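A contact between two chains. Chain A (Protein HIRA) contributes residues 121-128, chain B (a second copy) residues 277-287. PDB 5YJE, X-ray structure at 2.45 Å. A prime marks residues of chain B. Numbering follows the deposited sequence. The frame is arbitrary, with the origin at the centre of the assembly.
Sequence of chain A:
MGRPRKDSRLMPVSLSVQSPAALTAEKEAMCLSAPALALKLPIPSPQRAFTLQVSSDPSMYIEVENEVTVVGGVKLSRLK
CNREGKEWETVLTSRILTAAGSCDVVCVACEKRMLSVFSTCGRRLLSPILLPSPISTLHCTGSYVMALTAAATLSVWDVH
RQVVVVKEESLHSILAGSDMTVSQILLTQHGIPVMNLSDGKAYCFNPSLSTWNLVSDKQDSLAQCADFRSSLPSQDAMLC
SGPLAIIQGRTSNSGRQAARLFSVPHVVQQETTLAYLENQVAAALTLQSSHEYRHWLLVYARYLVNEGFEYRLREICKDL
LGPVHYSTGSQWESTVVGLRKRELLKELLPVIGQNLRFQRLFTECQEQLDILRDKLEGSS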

ATOM      1  N   CYS A 121     -24.108  -7.539 -15.800  1.00 66.12           N
ATOM      2  CA  CYS A 121     -25.532  -7.333 -16.042  1.00 67.96           C
ATOM      3  C   CYS A 121     -26.033  -5.985 -15.516  1.00 60.82           C
ATOM      4  O   CYS A 121     -27.214  -5.838 -15.203  1.00 63.09           O
ATOM      5  CB  CYS A 121     -26.347  -8.482 -15.445  1.00 67.57           C
ATOM      6  SG  CYS A 121     -26.489  -8.434 -13.657  1.00 78.40           S
ATOM      7  N   GLY A 122     -25.151  -4.993 -15.400  1.00 65.05           N
ATOM      8  CA  GLY A 122     -25.568  -3.612 -15.217  1.00 58.09           C
ATOM      9  C   GLY A 122     -25.832  -3.139 -13.806  1.00 56.22           C
ATOM     10  O   GLY A 122     -26.356  -2.029 -13.636  1.00 56.68           O
ATOM     11  N   ARG A 123     -25.506  -3.935 -12.795  1.00 53.06           N
ATOM     12  CA  ARG A 123     -25.606  -3.491 -11.412  1.00 51.46           C
ATOM     13  C   ARG A 123     -24.375  -2.665 -11.036  1.00 51.92           C
ATOM     14  O   ARG A 123     -23.241  -3.117 -11.215  1.00 53.74           O
ATOM     15  CB  ARG A 123     -25.745  -4.713 -10.511  1.00 53.51           C
ATOM     16  CG  ARG A 123     -25.972  -4.440  -9.057  1.00 57.42           C
ATOM     17  CD  ARG A 123     -26.054  -5.775  -8.339  1.00 64.20           C
ATOM     18  NE  ARG A 123     -24.963  -6.662  -8.742  1.00 62.52           N
ATOM     19  CZ  ARG A 123     -23.866  -6.874  -8.014  1.00 65.11           C
ATOM     20  NH1 ARG A 123     -23.720  -6.268  -6.837  1.00 59.81           N
ATOM     21  NH2 ARG A 123     -22.918  -7.694  -8.458  1.00 62.87           N
ATOM     22  N   ARG A 124     -24.596  -1.445 -10.543  1.00 51.17           N
ATOM     23  CA  ARG A 124     -23.500  -0.630 -10.024  1.00 45.46           C
ATOM     24  C   ARG A 124     -22.715  -1.406  -8.972  1.00 46.63           C
ATOM     25  O   ARG A 124     -23.285  -1.923  -8.010  1.00 51.77           O
ATOM     26  CB  ARG A 124     -24.036   0.682  -9.426  1.00 42.31           C
ATOM     27  CG  ARG A 124     -22.964   1.451  -8.657  1.00 45.78           C
ATOM     28  CD  ARG A 124     -23.398   2.816  -8.114  1.00 35.38           C
ATOM     29  NE  ARG A 124     -23.712   3.760  -9.180  1.00 38.10           N
ATOM     30  CZ  ARG A 124     -22.818   4.488  -9.840  1.00 41.05           C
ATOM     31  NH1 ARG A 124     -21.520   4.395  -9.537  1.00 39.74           N
ATOM     32  NH2 ARG A 124     -23.224   5.323 -10.791  1.00 36.42           N
ATOM     33  N   LEU A 125     -21.403  -1.495  -9.165  1.00 49.01           N
ATOM     34  CA  LEU A 125     -20.531  -2.248  -8.266  1.00 51.30           C
ATOM     35  C   LEU A 125     -19.918  -1.388  -7.166  1.00 48.79           C
ATOM     36  O   LEU A 125     -19.831  -1.826  -6.015  1.00 50.11           O
ATOM     37  CB  LEU A 125     -19.421  -2.932  -9.072  1.00 48.59           C
ATOM     38  CG  LEU A 125     -19.963  -3.990 -10.052  1.00 53.87           C
ATOM     39  CD1 LEU A 125     -18.867  -4.655 -10.874  1.00 54.39           C
ATOM     40  CD2 LEU A 125     -20.727  -5.065  -9.297  1.00 51.20           C
ATOM     41  N   LEU A 126     -19.524  -0.165  -7.494  1.00 46.46           N
ATOM     42  CA  LEU A 126     -18.846   0.733  -6.569  1.00 40.38           C
ATOM     43  C   LEU A 126     -19.495   2.104  -6.637  1.00 43.41           C
ATOM     44  O   LEU A 126     -20.010   2.505  -7.688  1.00 44.30           O
ATOM     45  CB  LEU A 126     -17.353   0.854  -6.920  1.00 40.43           C
ATOM     46  CG  LEU A 126     -16.634  -0.484  -7.136  1.00 43.26           C
ATOM     47  CD1 LEU A 126     -15.303  -0.338  -7.841  1.00 35.95           C
ATOM     48  CD2 LEU A 126     -16.479  -1.175  -5.806  1.00 45.39           C
ATOM     49  N   SER A 127     -19.477   2.816  -5.499  1.00 40.43           N
ATOM     50  CA  SER A 127     -19.759   4.246  -5.464  1.00 38.37           C
ATOM     51  C   SER A 127     -18.925   4.951  -6.522  1.00 40.04           C
ATOM     52  O   SER A 127     -17.802   4.520  -6.806  1.00 40.16           O
ATOM     53  CB  SER A 127     -19.448   4.852  -4.095  1.00 36.96           C
ATOM     54  OG  SER A 127     -20.077   4.132  -3.059  1.00 44.11           O
ATOM     55  N   PRO A 128     -19.432   6.021  -7.125  1.00 41.94           N
ATOM     56  CA  PRO A 128     -18.635   6.757  -8.114  1.00 34.78           C
ATOM     57  C   PRO A 128     -17.297   7.173  -7.524  1.00 40.55           C
ATOM     58  O   PRO A 128     -17.199   7.553  -6.353  1.00 38.37           O
ATOM     59  CB  PRO A 128     -19.507   7.976  -8.439  1.00 38.02           C
ATOM     60  CG  PRO A 128     -20.899   7.580  -8.044  1.00 39.86           C
ATOM     61  CD  PRO A 128     -20.752   6.631  -6.889  1.00 38.38           C
TER
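Chain B (277-287) LENQVAAALTL

Chain B contributes a helix, already under way before Leu277′, that lies along an irregular, mostly extended segment of chain A. The two run in the same general sense: Arg124 is level with Glu278′ (CA to CA 5.9 Å), and Ser127 with Ala282′ (CA to CA 5.2 Å). One turn of helix therefore spans three residues of the segment, and successive turns present Glu278′, Ala282′ and Thr286′, all with CA-to-CB bonds toward chain A. Together the stretches bury 402 Å².

At the first of these turns Glu278′ reaches to the backbone of Arg124 in an extended conformation (chi1 m, chi2 t). Its OE2 accepts a nearly straight hydrogen bond from the backbone N of Arg124 (N to OE2 3.1 Å, angle 172°), so the carboxylate satisfies this main-chain amide. The other oxygen lies beside Arg123 (OE1 to CA 3.6 Å) and is bonded elsewhere in the structure. A glutamate suits the place because its length carries a carboxylate oxygen to the Arg124 amide. The preceding Gly122, with phi of 86°, adopts a conformation that glycine accepts readily.

The backbone carbonyls of this pair are joined by water 1, which donates to Arg124 O (2.8 Å) and to Glu278′ O (2.7 Å). The carbonyl of Glu278′ also accepts the helical bond from Ala282′ N (2.9 Å from N to O), so this oxygen accepts both a helical bond and one from the water.

The CA-to-CB bond of Arg124 is toward the helix, and the guanidinium then runs on along its own chain: NH1 donates to Leu126 O (3.0 Å), and NH2 is satisfied elsewhere in the structure. Its NE comes to 2.8 Å from Asn279′ OD1, but the angle is poor and the approach oblique, so this is a close polar contact and not a hydrogen bond.

Ala282′ occupies the middle, where the segment turns its corner at Leu126. Its small methyl allows close approach: CB is 3.9 Å from Leu126 C and 3.8 Å from Ser127 OG. Leu125 and Leu126 direct their CA-to-CB bonds away from the helix, leaving chiefly backbone to face the alanine.

Ser127 closes the contact. Its CA-to-CB bond is toward the helix and chi1 is m, and OG donates to Thr286′ OG1 at 2.7 Å. Ala282′ O, which accepts from Thr286′ N within the helix (2.8 Å from N to O), lies 3.1 Å from Ser127 OG. A short hydroxyl fits here, bringing a polar atom up to the helix backbone.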

ATOM      1  N   LEU B 277     -31.174   2.613  -5.424  1.00 39.15           N
ATOM      2  CA  LEU B 277     -30.939   1.584  -4.414  1.00 39.28           C
ATOM      3  C   LEU B 277     -29.544   0.977  -4.548  1.00 44.83           C
ATOM      4  O   LEU B 277     -28.904   0.642  -3.542  1.00 44.93           O
ATOM      5  CB  LEU B 277     -32.026   0.507  -4.480  1.00 42.33           C
ATOM      6  CG  LEU B 277     -33.437   0.911  -4.009  1.00 43.92           C
ATOM      7  CD1 LEU B 277     -34.482  -0.142  -4.374  1.00 41.47           C
ATOM      8  CD2 LEU B 277     -33.481   1.184  -2.503  1.00 41.94           C
ATOM      9  N   GLU B 278     -29.049   0.845  -5.781  1.00 42.91           N
ATOM     10  CA  GLU B 278     -27.676   0.400  -5.987  1.00 43.34           C
ATOM     11  C   GLU B 278     -26.680   1.422  -5.435  1.00 39.36           C
ATOM     12  O   GLU B 278     -25.663   1.052  -4.852  1.00 41.92           O
ATOM     13  CB  GLU B 278     -27.435   0.130  -7.478  1.00 35.73           C
ATOM     14  CG  GLU B 278     -28.104  -1.141  -7.987  1.00 44.11           C
ATOM     15  CD  GLU B 278     -28.111  -1.286  -9.528  1.00 47.90           C
ATOM     16  OE1 GLU B 278     -28.729  -2.255 -10.018  1.00 49.25           O
ATOM     17  OE2 GLU B 278     -27.505  -0.450 -10.251  1.00 47.48           O
ATOM     18  N   ASN B 279     -26.959   2.708  -5.622  1.00 39.39           N
ATOM     19  CA  ASN B 279     -26.155   3.770  -5.030  1.00 41.93           C
ATOM     20  C   ASN B 279     -26.111   3.649  -3.511  1.00 45.02           C
ATOM     21  O   ASN B 279     -25.046   3.773  -2.907  1.00 46.52           O
ATOM     22  CB  ASN B 279     -26.714   5.137  -5.424  1.00 43.51           C
ATOM     23  CG  ASN B 279     -26.269   5.584  -6.813  1.00 50.04           C
ATOM     24  OD1 ASN B 279     -25.216   5.172  -7.301  1.00 51.73           O
ATOM     25  ND2 ASN B 279     -27.070   6.446  -7.451  1.00 47.10           N
ATOM     26  N   GLN B 280     -27.264   3.410  -2.879  1.00 44.68           N
ATOM     27  CA  GLN B 280     -27.323   3.255  -1.423  1.00 42.99           C
ATOM     28  C   GLN B 280     -26.495   2.068  -0.955  1.00 45.52           C
ATOM     29  O   GLN B 280     -25.726   2.173   0.009  1.00 46.73           O
ATOM     30  CB  GLN B 280     -28.774   3.084  -0.963  1.00 44.99           C
ATOM     31  CG  GLN B 280     -29.636   4.316  -1.094  1.00 42.63           C
ATOM     32  CD  GLN B 280     -29.045   5.497  -0.344  1.00 46.53           C
ATOM     33  OE1 GLN B 280     -28.150   6.169  -0.849  1.00 46.63           O
ATOM     34  NE2 GLN B 280     -29.541   5.753   0.872  1.00 44.49           N
ATOM     35  N   VAL B 281     -26.661   0.919  -1.617  1.00 46.58           N
ATOM     36  CA  VAL B 281     -25.915  -0.283  -1.249  1.00 45.19           C
ATOM     37  C   VAL B 281     -24.413  -0.028  -1.382  1.00 45.04           C
ATOM     38  O   VAL B 281     -23.628  -0.285  -0.458  1.00 43.85           O
ATOM     39  CB  VAL B 281     -26.381  -1.475  -2.116  1.00 45.09           C
ATOM     40  CG1 VAL B 281     -25.542  -2.729  -1.874  1.00 36.35           C
ATOM     41  CG2 VAL B 281     -27.868  -1.779  -1.880  1.00 43.25           C
ATOM     42  N   ALA B 282     -24.004   0.509  -2.534  1.00 40.35           N
ATOM     43  CA  ALA B 282     -22.603   0.800  -2.776  1.00 38.65           C
ATOM     44  C   ALA B 282     -22.066   1.811  -1.765  1.00 45.39           C
ATOM     45  O   ALA B 282     -20.930   1.696  -1.301  1.00 44.01           O
ATOM     46  CB  ALA B 282     -22.429   1.325  -4.197  1.00 36.88           C
ATOM     47  N   ALA B 283     -22.866   2.818  -1.430  1.00 42.80           N
ATOM     48  CA  ALA B 283     -22.420   3.842  -0.509  1.00 41.82           C
ATOM     49  C   ALA B 283     -22.202   3.240   0.864  1.00 46.69           C
ATOM     50  O   ALA B 283     -21.223   3.566   1.548  1.00 39.75           O
ATOM     51  CB  ALA B 283     -23.439   4.980  -0.458  1.00 35.29           C
ATOM     52  N   ALA B 284     -23.087   2.328   1.263  1.00 44.14           N
ATOM     53  CA  ALA B 284     -22.936   1.700   2.567  1.00 50.18           C
ATOM     54  C   ALA B 284     -21.698   0.810   2.601  1.00 48.10           C
ATOM     55  O   ALA B 284     -20.962   0.808   3.592  1.00 50.44           O
ATOM     56  CB  ALA B 284     -24.204   0.922   2.922  1.00 49.95           C
ATOM     57  N   LEU B 285     -21.444   0.070   1.518  1.00 46.72           N
ATOM     58  CA  LEU B 285     -20.219  -0.722   1.403  1.00 48.58           C
ATOM     59  C   LEU B 285     -18.961   0.156   1.459  1.00 49.92           C
ATOM     60  O   LEU B 285     -18.010  -0.144   2.193  1.00 52.91           O
ATOM     61  CB  LEU B 285     -20.270  -1.530   0.111  1.00 48.54           C
ATOM     62  CG  LEU B 285     -19.065  -2.390  -0.261  1.00 58.14           C
ATOM     63  CD1 LEU B 285     -18.868  -3.483   0.751  1.00 53.29           C
ATOM     64  CD2 LEU B 285     -19.327  -2.998  -1.611  1.00 50.63           C
ATOM     65  N   THR B 286     -18.940   1.235   0.676  1.00 46.42           N
ATOM     66  CA  THR B 286     -17.821   2.175   0.666  1.00 51.18           C
ATOM     67  C   THR B 286     -17.536   2.743   2.059  1.00 50.41           C
ATOM     68  O   THR B 286     -16.375   2.898   2.455  1.00 50.83           O
ATOM     69  CB  THR B 286     -18.130   3.310  -0.314  1.00 49.28           C
ATOM     70  OG1 THR B 286     -18.267   2.781  -1.629  1.00 44.99           O
ATOM     71  CG2 THR B 286     -17.026   4.327  -0.324  1.00 53.98           C
ATOM     72  N   LEU B 287     -18.588   3.087   2.797  1.00 50.71           N
ATOM     73  CA  LEU B 287     -18.477   3.551   4.168  1.00 52.46           C
ATOM     74  C   LEU B 287     -18.137   2.425   5.140  1.00 58.25           C
ATOM     75  O   LEU B 287     -17.859   2.709   6.313  1.00 56.45           O
ATOM     76  CB  LEU B 287     -19.789   4.219   4.595  1.00 48.39           C
ATOM     77  CG  LEU B 287     -19.992   5.726   4.394  1.00 55.07           C
ATOM     78  CD1 LEU B 287     -19.014   6.550   5.226  1.00 58.27           C
ATOM     79  CD2 LEU B 287     -19.842   6.076   2.941  1.00 53.41           C
TER
HETATM   80  O   HOH W   1     -24.581  -1.311  -5.560  1.00 47.36           O